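Local coordinates for protein AgaA (Rhizobium radiobacter, PDB 6HLX) that binds the opine agropinic acid as the periplasmic solute-binding protein of an ABC transporter and so serves its import into the bacterium, at residues L86-L90 with L102-I108; A96-E101 with G396-T402; K248-F252 with Y318-V324. One frame throughout, in Å; residues are numbered along the deposited sequence.

Contact 1: L86-L90 with L102-I108; sequences LERIL and LSSISKI. With EDO (1,2-ethanediol), chain B.
The last turn of helix 79-90 lies against the start of edge strand 105-110. The short axes of 86-90 and 105-108 run nearly antiparallel, at 152°, and come within 10.5 Å. L102 to I105 forms a type I turn, closed by I105 N to L102 O at 3.1 Å. The contact is almost wholly apolar, with no hydrogen bond across it. L86 (mt) sets CB 3.8 Å from I108 CD1, and its CD2 is 4.3 Å from L102 CD2. E87 brings CG to 4.1 Å from I108 CD1. Its OE1 accepts a 2.8 Å hydrogen bond from O1 of a 1,2-ethanediol, probably from the crystallisation liquor. I89 (mt) places CG2 3.8 Å from L102 CD2. L90 (mt) is central. Its CD1 lies 3.9 Å from both I105 CG2 and I108 CD1, and its CD2 is 3.2 Å from L102 O. CA atoms of L90 and S103 are 5.9 Å apart. Beyond the turn, S106 and K107 both face T119 in a classic beta bulge. The bulge fits I105 and I108 both pointing at the helix. This is a helix packed on the edge strand of a five-stranded antiparallel sheet, within an alpha/beta solute-binding protein.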
loop_
_atom_site.group_PDB
_atom_site.type_symbol
_atom_site.label_atom_id
_atom_site.label_comp_id
_atom_site.label_asym_id
_atom_site.label_seq_id
_atom_site.Cartn_x
_atom_site.Cartn_y
_atom_site.Cartn_z
ATOM N N LEU A 86 15.762 -9.104 7.415
ATOM C CA LEU A 86 15.292 -9.881 6.265
ATOM C C LEU A 86 14.801 -11.253 6.677
ATOM O O LEU A 86 13.765 -11.697 6.187
ATOM C CB LEU A 86 16.374 -9.978 5.177
ATOM C CG LEU A 86 16.751 -8.652 4.493
ATOM C CD1 LEU A 86 17.911 -8.854 3.519
ATOM C CD2 LEU A 86 15.548 -8.005 3.779
ATOM N N GLU A 87 15.510 -11.919 7.605
ATOM C CA GLU A 87 15.082 -13.241 8.092
ATOM C C GLU A 87 13.700 -13.214 8.742
ATOM O O GLU A 87 12.937 -14.181 8.592
ATOM C CB GLU A 87 16.129 -13.852 9.000
ATOM C CG GLU A 87 17.234 -14.477 8.169
ATOM C CD GLU A 87 18.395 -15.044 8.957
ATOM O OE1 GLU A 87 19.189 -15.802 8.357
ATOM O OE2 GLU A 87 18.521 -14.731 10.164
ATOM N N ARG A 88 13.348 -12.094 9.407
ATOM C CA ARG A 88 12.011 -11.943 10.013
ATOM C C ARG A 88 10.931 -11.876 8.928
ATOM O O ARG A 88 9.834 -12.418 9.099
ATOM C CB ARG A 88 11.966 -10.706 10.927
ATOM C CG ARG A 88 10.694 -10.651 11.737
ATOM C CD ARG A 88 10.780 -9.866 13.021
ATOM N NE ARG A 88 9.480 -9.968 13.669
ATOM C CZ ARG A 88 8.591 -8.985 13.749
ATOM N NH1 ARG A 88 8.895 -7.763 13.313
ATOM N NH2 ARG A 88 7.402 -9.204 14.296
ATOM N N ILE A 89 11.242 -11.241 7.800
ATOM C CA ILE A 89 10.292 -11.148 6.683
ATOM C C ILE A 89 10.095 -12.530 6.051
ATOM O O ILE A 89 8.968 -12.936 5.735
ATOM C CB ILE A 89 10.789 -10.124 5.626
ATOM C CG1 ILE A 89 10.841 -8.692 6.256
ATOM C CG2 ILE A 89 9.862 -10.162 4.369
ATOM C CD1 ILE A 89 11.717 -7.645 5.424
ATOM N N LEU A 90 11.204 -13.253 5.879
ATOM C CA LEU A 90 11.214 -14.563 5.222
ATOM C C LEU A 90 10.621 -15.705 6.033
ATOM O O LEU A 90 10.323 -16.762 5.471
ATOM C CB LEU A 90 12.658 -14.915 4.810
ATOM C CG LEU A 90 13.328 -13.952 3.812
ATOM C CD1 LEU A 90 14.844 -14.253 3.685
ATOM C CD2 LEU A 90 12.639 -13.975 2.456
ATOM N N LEU A 102 9.318 -11.325 -1.146
ATOM C CA LEU A 102 10.746 -11.373 -0.820
ATOM C C LEU A 102 11.249 -12.822 -0.720
ATOM O O LEU A 102 12.460 -13.013 -0.597
ATOM C CB LEU A 102 11.034 -10.619 0.496
ATOM C CG LEU A 102 11.155 -9.101 0.382
ATOM C CD1 LEU A 102 9.781 -8.440 0.324
ATOM C CD2 LEU A 102 11.899 -8.542 1.576
ATOM N N SER A 103 10.331 -13.844 -0.818
ATOM C CA SER A 103 10.641 -15.268 -0.590
ATOM C C SER A 103 11.677 -15.888 -1.538
ATOM O O SER A 103 12.218 -16.953 -1.220
ATOM C CB SER A 103 9.372 -16.132 -0.588
ATOM O OG SER A 103 8.800 -16.160 -1.886
ATOM N N SER A 104 11.989 -15.221 -2.660
ATOM C CA SER A 104 13.026 -15.712 -3.576
ATOM C C SER A 104 14.432 -15.548 -2.977
ATOM O O SER A 104 15.361 -16.139 -3.501
ATOM C CB SER A 104 12.928 -15.033 -4.931
ATOM O OG SER A 104 12.986 -13.628 -4.777
ATOM N N ILE A 105 14.591 -14.774 -1.890
ATOM C CA ILE A 105 15.902 -14.648 -1.236
ATOM C C ILE A 105 16.232 -16.034 -0.645
ATOM O O ILE A 105 15.514 -16.493 0.245
ATOM C CB ILE A 105 15.929 -13.545 -0.145
ATOM C CG1 ILE A 105 15.729 -12.139 -0.768
ATOM C CG2 ILE A 105 17.236 -13.644 0.651
ATOM C CD1 ILE A 105 15.368 -10.993 0.291
ATOM N N SER A 106 17.281 -16.702 -1.157
ATOM C CA SER A 106 17.631 -18.039 -0.658
ATOM C C SER A 106 18.893 -18.064 0.197
ATOM O O SER A 106 19.100 -19.015 0.952
ATOM C CB SER A 106 17.717 -19.059 -1.798
ATOM O OG SER A 106 18.621 -18.644 -2.807
ATOM N N LYS A 107 19.757 -17.060 0.054
ATOM C CA LYS A 107 20.994 -16.982 0.832
ATOM C C LYS A 107 21.277 -15.532 1.186
ATOM O O LYS A 107 21.105 -14.655 0.333
ATOM C CB LYS A 107 22.153 -17.575 0.001
ATOM C CG LYS A 107 23.484 -17.665 0.752
ATOM C CD LYS A 107 24.455 -18.630 0.076
ATOM C CE LYS A 107 25.199 -18.006 -1.079
ATOM N NZ LYS A 107 26.239 -18.919 -1.631
ATOM N N ILE A 108 21.676 -15.273 2.448
ATOM C CA ILE A 108 22.052 -13.935 2.894
ATOM C C ILE A 108 23.450 -14.074 3.492
ATOM O O ILE A 108 23.628 -14.773 4.498
ATOM C CB ILE A 108 21.073 -13.308 3.923
ATOM C CG1 ILE A 108 19.617 -13.269 3.392
ATOM C CG2 ILE A 108 21.569 -11.884 4.311
ATOM C CD1 ILE A 108 18.504 -13.048 4.498
HETATM C C1 EDO B . 18.211 -17.199 4.816
HETATM O O1 EDO B . 19.253 -16.754 5.677
HETATM C C2 EDO B . 16.917 -17.427 5.642
HETATM O O2 EDO B . 15.859 -17.827 4.780
#

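Contact 2: A96-E101 with G396-T402; sequences ASFRNE and GDKLVRT. With G9Z (agropinic acid), chain E; SO4 (sulfate ion), chain U.
Segment 96-101 is a type I turn (A96 to R99) leading into a short helix, with F98 at the N-cap position. It faces the irregular segment 396-402. N100 CA and K398 CA are 5.6 Å apart; S97 CA and R401 CA are 6.6 Å apart. K398 N gives a hydrogen bond to N100 OD1 at 3.0 Å. A CB on G396 would clash with N100 ND2.

Two salt bridges join the segments. R99 NH1 meets D397 OD2 at 3.0 Å, also as a hydrogen bond. E101 OE1 lies 3.6 Å from R401 NE, out of the guanidinium plane, so only charge acts; NE donates a hydrogen bond to N391 O. R401 NH1 donates one to Y394 O, and R401 NH2 one to K398 O at 2.9 Å. K398, extended through chi3 (ttt) with chi4 p, lays CB over one face of the R99 guanidinium. R99 NH2 and K398 NZ are like charges 4.3 Å apart.

Water 1 joins A96 O (2.8 Å), R99 NE (2.8 Å) and K398 NZ (3.2 Å). Water 2 joins S97 O (3.1 Å) and T402 OG1 (2.8 Å); water 3 joins S97 O (2.7 Å) and T402 N (2.9 Å). Water 4 joins R99 NH2, D397 O and O3 of a sulfate, probably from the crystallisation liquor.

T402 O accepts a 2.7 Å hydrogen bond from agropinic acid OAT in the ligand pocket. The contact sets helix 99-102 against the loop between helices 388-393 and 411-422.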
loop_
_atom_site.group_PDB
_atom_site.type_symbol
_atom_site.label_atom_id
_atom_site.label_comp_id
_atom_site.label_asym_id
_atom_site.label_seq_id
_atom_site.Cartn_x
_atom_site.Cartn_y
_atom_site.Cartn_z
ATOM N N ALA A 96 4.961 -11.338 8.388
ATOM C CA ALA A 96 5.338 -10.337 7.383
ATOM C C ALA A 96 4.340 -10.327 6.242
ATOM O O ALA A 96 4.079 -11.376 5.626
ATOM C CB ALA A 96 6.733 -10.616 6.849
ATOM N N SER A 97 3.793 -9.137 5.941
ATOM C CA SER A 97 2.792 -9.004 4.876
ATOM C C SER A 97 3.332 -9.280 3.468
ATOM O O SER A 97 2.534 -9.652 2.591
ATOM C CB SER A 97 2.158 -7.614 4.915
ATOM O OG SER A 97 1.592 -7.373 6.198
ATOM N N PHE A 98 4.653 -9.025 3.232
ATOM C CA PHE A 98 5.242 -9.175 1.904
ATOM C C PHE A 98 6.209 -10.328 1.821
ATOM O O PHE A 98 7.094 -10.339 0.957
ATOM C CB PHE A 98 5.867 -7.855 1.430
ATOM C CG PHE A 98 4.815 -6.784 1.241
ATOM C CD1 PHE A 98 4.042 -6.743 0.078
ATOM C CD2 PHE A 98 4.566 -5.845 2.242
ATOM C CE1 PHE A 98 3.048 -5.772 -0.090
ATOM C CE2 PHE A 98 3.565 -4.877 2.082
ATOM C CZ PHE A 98 2.798 -4.860 0.923
ATOM N N ARG A 99 6.012 -11.327 2.685
ATOM C CA ARG A 99 6.875 -12.518 2.663
ATOM C C ARG A 99 6.887 -13.173 1.249
ATOM O O ARG A 99 7.942 -13.585 0.774
ATOM C CB ARG A 99 6.380 -13.551 3.704
ATOM C CG ARG A 99 7.069 -14.917 3.569
ATOM C CD ARG A 99 6.849 -15.803 4.770
ATOM N NE ARG A 99 5.430 -16.059 5.046
ATOM C CZ ARG A 99 4.736 -17.097 4.568
ATOM N NH1 ARG A 99 5.309 -17.968 3.747
ATOM N NH2 ARG A 99 3.466 -17.273 4.917
ATOM N N ASN A 100 5.728 -13.268 0.590
ATOM C CA ASN A 100 5.680 -13.934 -0.727
ATOM C C ASN A 100 6.634 -13.281 -1.737
ATOM O O ASN A 100 7.312 -13.979 -2.507
ATOM C CB ASN A 100 4.259 -13.902 -1.296
ATOM C CG ASN A 100 3.813 -15.210 -1.906
ATOM O OD1 ASN A 100 4.121 -16.292 -1.397
ATOM N ND2 ASN A 100 3.049 -15.141 -3.004
ATOM N N GLU A 101 6.665 -11.940 -1.723
ATOM C CA GLU A 101 7.435 -11.145 -2.692
ATOM C C GLU A 101 8.925 -11.157 -2.416
ATOM O O GLU A 101 9.721 -11.038 -3.351
ATOM C CB GLU A 101 6.864 -9.723 -2.783
ATOM C CG GLU A 101 5.421 -9.693 -3.297
ATOM C CD GLU A 101 4.339 -10.154 -2.333
ATOM O OE1 GLU A 101 3.251 -10.570 -2.787
ATOM O OE2 GLU A 101 4.599 -10.131 -1.112
ATOM N N GLY A 396 1.913 -19.043 -5.082
ATOM C CA GLY A 396 3.036 -19.120 -4.149
ATOM C C GLY A 396 2.679 -19.695 -2.790
ATOM O O GLY A 396 1.596 -20.271 -2.611
ATOM N N ASP A 397 3.592 -19.552 -1.814
ATOM C CA ASP A 397 3.377 -20.134 -0.479
ATOM C C ASP A 397 2.380 -19.371 0.368
ATOM O O ASP A 397 1.664 -19.979 1.162
ATOM C CB ASP A 397 4.697 -20.273 0.292
ATOM C CG ASP A 397 4.570 -21.192 1.499
ATOM O OD1 ASP A 397 4.557 -22.432 1.301
ATOM O OD2 ASP A 397 4.464 -20.670 2.641
ATOM N N LYS A 398 2.358 -18.047 0.240
ATOM C CA LYS A 398 1.468 -17.205 1.058
ATOM C C LYS A 398 0.259 -16.810 0.203
ATOM O O LYS A 398 0.351 -15.904 -0.636
ATOM C CB LYS A 398 2.257 -15.987 1.581
ATOM C CG LYS A 398 1.470 -15.210 2.646
ATOM C CD LYS A 398 2.207 -13.964 3.139
ATOM C CE LYS A 398 1.334 -13.099 4.037
ATOM N NZ LYS A 398 1.048 -13.761 5.335
ATOM N N LEU A 399 -0.834 -17.568 0.352
ATOM C CA LEU A 399 -2.025 -17.399 -0.501
ATOM C C LEU A 399 -3.051 -16.407 0.013
ATOM O O LEU A 399 -4.031 -16.145 -0.680
ATOM C CB LEU A 399 -2.691 -18.763 -0.781
ATOM C CG LEU A 399 -1.882 -19.704 -1.697
ATOM C CD1 LEU A 399 -2.515 -21.115 -1.755
ATOM C CD2 LEU A 399 -1.739 -19.104 -3.109
ATOM N N VAL A 400 -2.831 -15.848 1.202
ATOM C CA VAL A 400 -3.721 -14.831 1.778
ATOM C C VAL A 400 -2.839 -13.614 2.018
ATOM O O VAL A 400 -1.969 -13.645 2.873
ATOM C CB VAL A 400 -4.457 -15.301 3.058
ATOM C CG1 VAL A 400 -5.277 -14.157 3.662
ATOM C CG2 VAL A 400 -5.354 -16.511 2.748
ATOM N N ARG A 401 -3.023 -12.585 1.209
ATOM C CA ARG A 401 -2.196 -11.376 1.278
ATOM C C ARG A 401 -3.067 -10.128 1.381
ATOM O O ARG A 401 -4.272 -10.189 1.132
ATOM C CB ARG A 401 -1.249 -11.294 0.057
ATOM C CG ARG A 401 -0.406 -12.568 -0.133
ATOM C CD ARG A 401 0.643 -12.465 -1.236
ATOM N NE ARG A 401 0.077 -12.230 -2.564
ATOM C CZ ARG A 401 -0.188 -13.189 -3.454
ATOM N NH1 ARG A 401 -0.628 -12.873 -4.665
ATOM N NH2 ARG A 401 -0.023 -14.472 -3.133
ATOM N N THR A 402 -2.449 -8.973 1.668
ATOM C CA THR A 402 -3.233 -7.742 1.803
ATOM C C THR A 402 -3.942 -7.311 0.500
ATOM O O THR A 402 -4.995 -6.692 0.590
ATOM C CB THR A 402 -2.323 -6.575 2.288
ATOM O OG1 THR A 402 -1.235 -6.413 1.355
ATOM C CG2 THR A 402 -1.811 -6.779 3.726
HETATM O OAM G9Z E . -4.961 2.065 4.900
HETATM C CAB G9Z E . -6.023 2.261 4.291
HETATM C CAC G9Z E . -7.128 2.913 4.875
HETATM C CB G9Z E . -8.229 2.965 3.772
HETATM C CA G9Z E . -7.684 2.128 2.628
HETATM C C G9Z E . -7.745 2.843 1.390
HETATM O O G9Z E . -6.806 3.633 1.097
HETATM N N G9Z E . -6.295 1.771 3.067
HETATM C CAG G9Z E . -5.287 1.052 2.197
HETATM C CAH G9Z E . -5.560 -0.453 2.198
HETATM O OAP G9Z E . -6.842 -0.639 1.599
HETATM C CAI G9Z E . -4.505 -1.246 1.421
HETATM O OAQ G9Z E . -3.190 -0.730 1.750
HETATM C CAJ G9Z E . -4.518 -2.762 1.813
HETATM O OAR G9Z E . -3.507 -3.460 1.063
HETATM C CAK G9Z E . -5.877 -3.493 1.694
HETATM O OAT G9Z E . -5.793 -4.774 2.351
HETATM C CAL G9Z E . -6.353 -3.630 0.240
HETATM O OAS G9Z E . -7.681 -4.196 0.208
HETATM O OXT G9Z E . -8.761 2.674 0.661
HETATM S S SO4 U . -1.603 -18.760 3.708
HETATM O O1 SO4 U . -2.867 -19.031 4.451
HETATM O O2 SO4 U . -1.448 -17.322 3.513
HETATM O O3 SO4 U . -0.475 -19.249 4.510
HETATM O O4 SO4 U . -1.651 -19.482 2.441
HETATM O O HOH W 1 4.014 -14.037 6.427
HETATM O O HOH W 2 0.661 -8.272 0.510
HETATM O O HOH W 3 -0.080 -9.813 3.189
HETATM O O HOH W 4 2.139 -19.529 3.970
#

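Contact 3: K248-F252 with Y318-V324; sequences KFEPF and YPNGFEV
In this alpha/beta fold, the 3-10 turn at 250-252 packs beside strand 322-327, an inner strand of a six-stranded mixed sheet. Y318 to G321 is a type I turn, with G321 N to O of Y318 at 3.2 Å. The CA atoms of P251 and F322 are 8.2 Å apart, and those of F249 and V324 8.9 Å. No hydrogen bond crosses; the segments meet through apolar and CH-pi packing. P251 is the main bump. It sits between Y318 and F322, with CG 3.8 Å from Y318 CZ. F322 (chi1 p) turns its ring to P251. V324 CG2 fills the hollow between two phenylalanines, 3.5 Å from F249 CE2 and 3.7 Å from F252 CE2. F249 (chi1 t) points its ring edge at F322 CE1 and E323 O, with CZ 3.4 Å from that oxygen. F252 (chi1 m) brings CE1 4.0 Å from F322 CZ. P251 CB makes a CH-pi contact, 3.8 Å from the F322 ring centroid and 17° off the normal.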
loop_
_atom_site.group_PDB
_atom_site.type_symbol
_atom_site.label_atom_id
_atom_site.label_comp_id
_atom_site.label_asym_id
_atom_site.label_seq_id
_atom_site.Cartn_x
_atom_site.Cartn_y
_atom_site.Cartn_z
ATOM N N LYS A 248 -12.287 -19.441 -1.762
ATOM C CA LYS A 248 -12.836 -20.608 -1.029
ATOM C C LYS A 248 -14.356 -20.464 -0.864
ATOM O O LYS A 248 -15.041 -21.449 -0.562
ATOM C CB LYS A 248 -12.129 -20.858 0.310
ATOM C CG LYS A 248 -10.784 -21.537 0.119
ATOM C CD LYS A 248 -10.156 -22.001 1.421
ATOM C CE LYS A 248 -9.017 -22.958 1.145
ATOM N NZ LYS A 248 -8.298 -23.341 2.389
ATOM N N PHE A 249 -14.896 -19.248 -1.126
ATOM C CA PHE A 249 -16.349 -19.028 -1.129
ATOM C C PHE A 249 -16.751 -19.524 -2.511
ATOM O O PHE A 249 -16.376 -18.918 -3.522
ATOM C CB PHE A 249 -16.710 -17.546 -0.896
ATOM C CG PHE A 249 -18.200 -17.275 -0.859
ATOM C CD1 PHE A 249 -18.972 -17.676 0.228
ATOM C CD2 PHE A 249 -18.827 -16.606 -1.902
ATOM C CE1 PHE A 249 -20.350 -17.420 0.260
ATOM C CE2 PHE A 249 -20.202 -16.347 -1.870
ATOM C CZ PHE A 249 -20.955 -16.758 -0.792
ATOM N N GLU A 250 -17.425 -20.689 -2.563
ATOM C CA GLU A 250 -17.722 -21.407 -3.805
ATOM C C GLU A 250 -18.128 -20.504 -5.016
ATOM O O GLU A 250 -17.436 -20.610 -6.028
ATOM C CB GLU A 250 -18.727 -22.543 -3.586
ATOM C CG GLU A 250 -18.823 -23.458 -4.799
ATOM C CD GLU A 250 -19.265 -24.891 -4.564
ATOM O OE1 GLU A 250 -19.665 -25.228 -3.426
ATOM O OE2 GLU A 250 -19.207 -25.683 -5.533
ATOM N N PRO A 251 -19.144 -19.606 -4.969
ATOM C CA PRO A 251 -19.433 -18.772 -6.160
ATOM C C PRO A 251 -18.218 -17.974 -6.677
ATOM O O PRO A 251 -18.030 -17.841 -7.887
ATOM C CB PRO A 251 -20.540 -17.826 -5.655
ATOM C CG PRO A 251 -21.228 -18.608 -4.590
ATOM C CD PRO A 251 -20.125 -19.340 -3.891
ATOM N N PHE A 252 -17.353 -17.513 -5.760
ATOM C CA PHE A 252 -16.171 -16.706 -6.113
ATOM C C PHE A 252 -14.986 -17.512 -6.636
ATOM O O PHE A 252 -13.946 -16.933 -6.921
ATOM C CB PHE A 252 -15.754 -15.828 -4.922
ATOM C CG PHE A 252 -16.771 -14.780 -4.554
ATOM C CD1 PHE A 252 -17.708 -14.333 -5.484
ATOM C CD2 PHE A 252 -16.742 -14.175 -3.306
ATOM C CE1 PHE A 252 -18.655 -13.368 -5.137
ATOM C CE2 PHE A 252 -17.665 -13.187 -2.972
ATOM C CZ PHE A 252 -18.604 -12.780 -3.891
ATOM N N TYR A 318 -26.021 -20.280 -10.939
ATOM C CA TYR A 318 -26.752 -19.416 -9.993
ATOM C C TYR A 318 -27.929 -18.690 -10.678
ATOM O O TYR A 318 -27.899 -17.462 -10.787
ATOM C CB TYR A 318 -25.787 -18.429 -9.272
ATOM C CG TYR A 318 -24.655 -19.159 -8.590
ATOM C CD1 TYR A 318 -24.847 -19.793 -7.367
ATOM C CD2 TYR A 318 -23.415 -19.299 -9.210
ATOM C CE1 TYR A 318 -23.837 -20.545 -6.775
ATOM C CE2 TYR A 318 -22.396 -20.052 -8.628
ATOM C CZ TYR A 318 -22.613 -20.672 -7.409
ATOM O OH TYR A 318 -21.613 -21.400 -6.816
ATOM N N PRO A 319 -28.992 -19.411 -11.130
ATOM C CA PRO A 319 -30.103 -18.722 -11.822
ATOM C C PRO A 319 -30.925 -17.804 -10.917
ATOM O O PRO A 319 -31.633 -16.924 -11.411
ATOM C CB PRO A 319 -30.942 -19.877 -12.379
ATOM C CG PRO A 319 -30.678 -21.008 -11.456
ATOM C CD PRO A 319 -29.227 -20.870 -11.074
ATOM N N ASN A 320 -30.806 -18.008 -9.595
ATOM C CA ASN A 320 -31.506 -17.234 -8.572
ATOM C C ASN A 320 -30.536 -16.443 -7.704
ATOM O O ASN A 320 -30.943 -15.928 -6.669
ATOM C CB ASN A 320 -32.361 -18.168 -7.709
ATOM C CG ASN A 320 -33.346 -18.975 -8.521
ATOM O OD1 ASN A 320 -33.370 -20.209 -8.466
ATOM N ND2 ASN A 320 -34.160 -18.289 -9.311
ATOM N N GLY A 321 -29.275 -16.348 -8.132
ATOM C CA GLY A 321 -28.238 -15.635 -7.392
ATOM C C GLY A 321 -27.820 -16.388 -6.148
ATOM O O GLY A 321 -27.915 -17.621 -6.102
ATOM N N PHE A 322 -27.360 -15.653 -5.118
ATOM C CA PHE A 322 -26.907 -16.245 -3.857
ATOM C C PHE A 322 -26.784 -15.162 -2.800
ATOM O O PHE A 322 -26.841 -13.970 -3.133
ATOM C CB PHE A 322 -25.541 -16.976 -4.036
ATOM C CG PHE A 322 -24.431 -16.144 -4.655
ATOM C CD1 PHE A 322 -23.627 -15.326 -3.864
ATOM C CD2 PHE A 322 -24.190 -16.186 -6.025
ATOM C CE1 PHE A 322 -22.596 -14.553 -4.436
ATOM C CE2 PHE A 322 -23.171 -15.412 -6.598
ATOM C CZ PHE A 322 -22.382 -14.596 -5.800
ATOM N N GLU A 323 -26.561 -15.575 -1.541
ATOM C CA GLU A 323 -26.349 -14.645 -0.426
ATOM C C GLU A 323 -24.847 -14.571 -0.146
ATOM O O GLU A 323 -24.141 -15.582 -0.239
ATOM C CB GLU A 323 -27.093 -15.120 0.828
ATOM C CG GLU A 323 -28.594 -15.280 0.631
ATOM C CD GLU A 323 -29.402 -15.714 1.842
ATOM O OE1 GLU A 323 -30.641 -15.534 1.811
ATOM O OE2 GLU A 323 -28.807 -16.234 2.816
ATOM N N VAL A 324 -24.344 -13.372 0.209
ATOM C CA VAL A 324 -22.925 -13.193 0.468
ATOM C C VAL A 324 -22.733 -12.007 1.407
ATOM O O VAL A 324 -23.597 -11.140 1.475
ATOM C CB VAL A 324 -22.145 -13.003 -0.879
ATOM C CG1 VAL A 324 -22.580 -11.739 -1.611
ATOM C CG2 VAL A 324 -20.627 -13.037 -0.695
#

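Overall arrangement
From the N terminus, the first segment met is 86-90, at the end of helix 79-90. The chain then passes through 96-101, the first half of contact 2, before 102-108 closes contact 1. That loop is short, with 11 residues between the segments. In contact 2, 294 residues separate 96-101 from 396-402, so contacts 1 and 2 cross. They also touch: I89 O lies 3.3 Å from R99 CB. Contact 3 is nested inside the long loop of contact 2 and closes 65 intervening residues. Contact 1 ties a helix to the five-stranded sheet. Contact 2 ties that region to the ligand-side loop. Contact 3 joins the loop between strand 240-245 and helix 255-264 to the start of strand 322-327, both strands being in the six-stranded sheet.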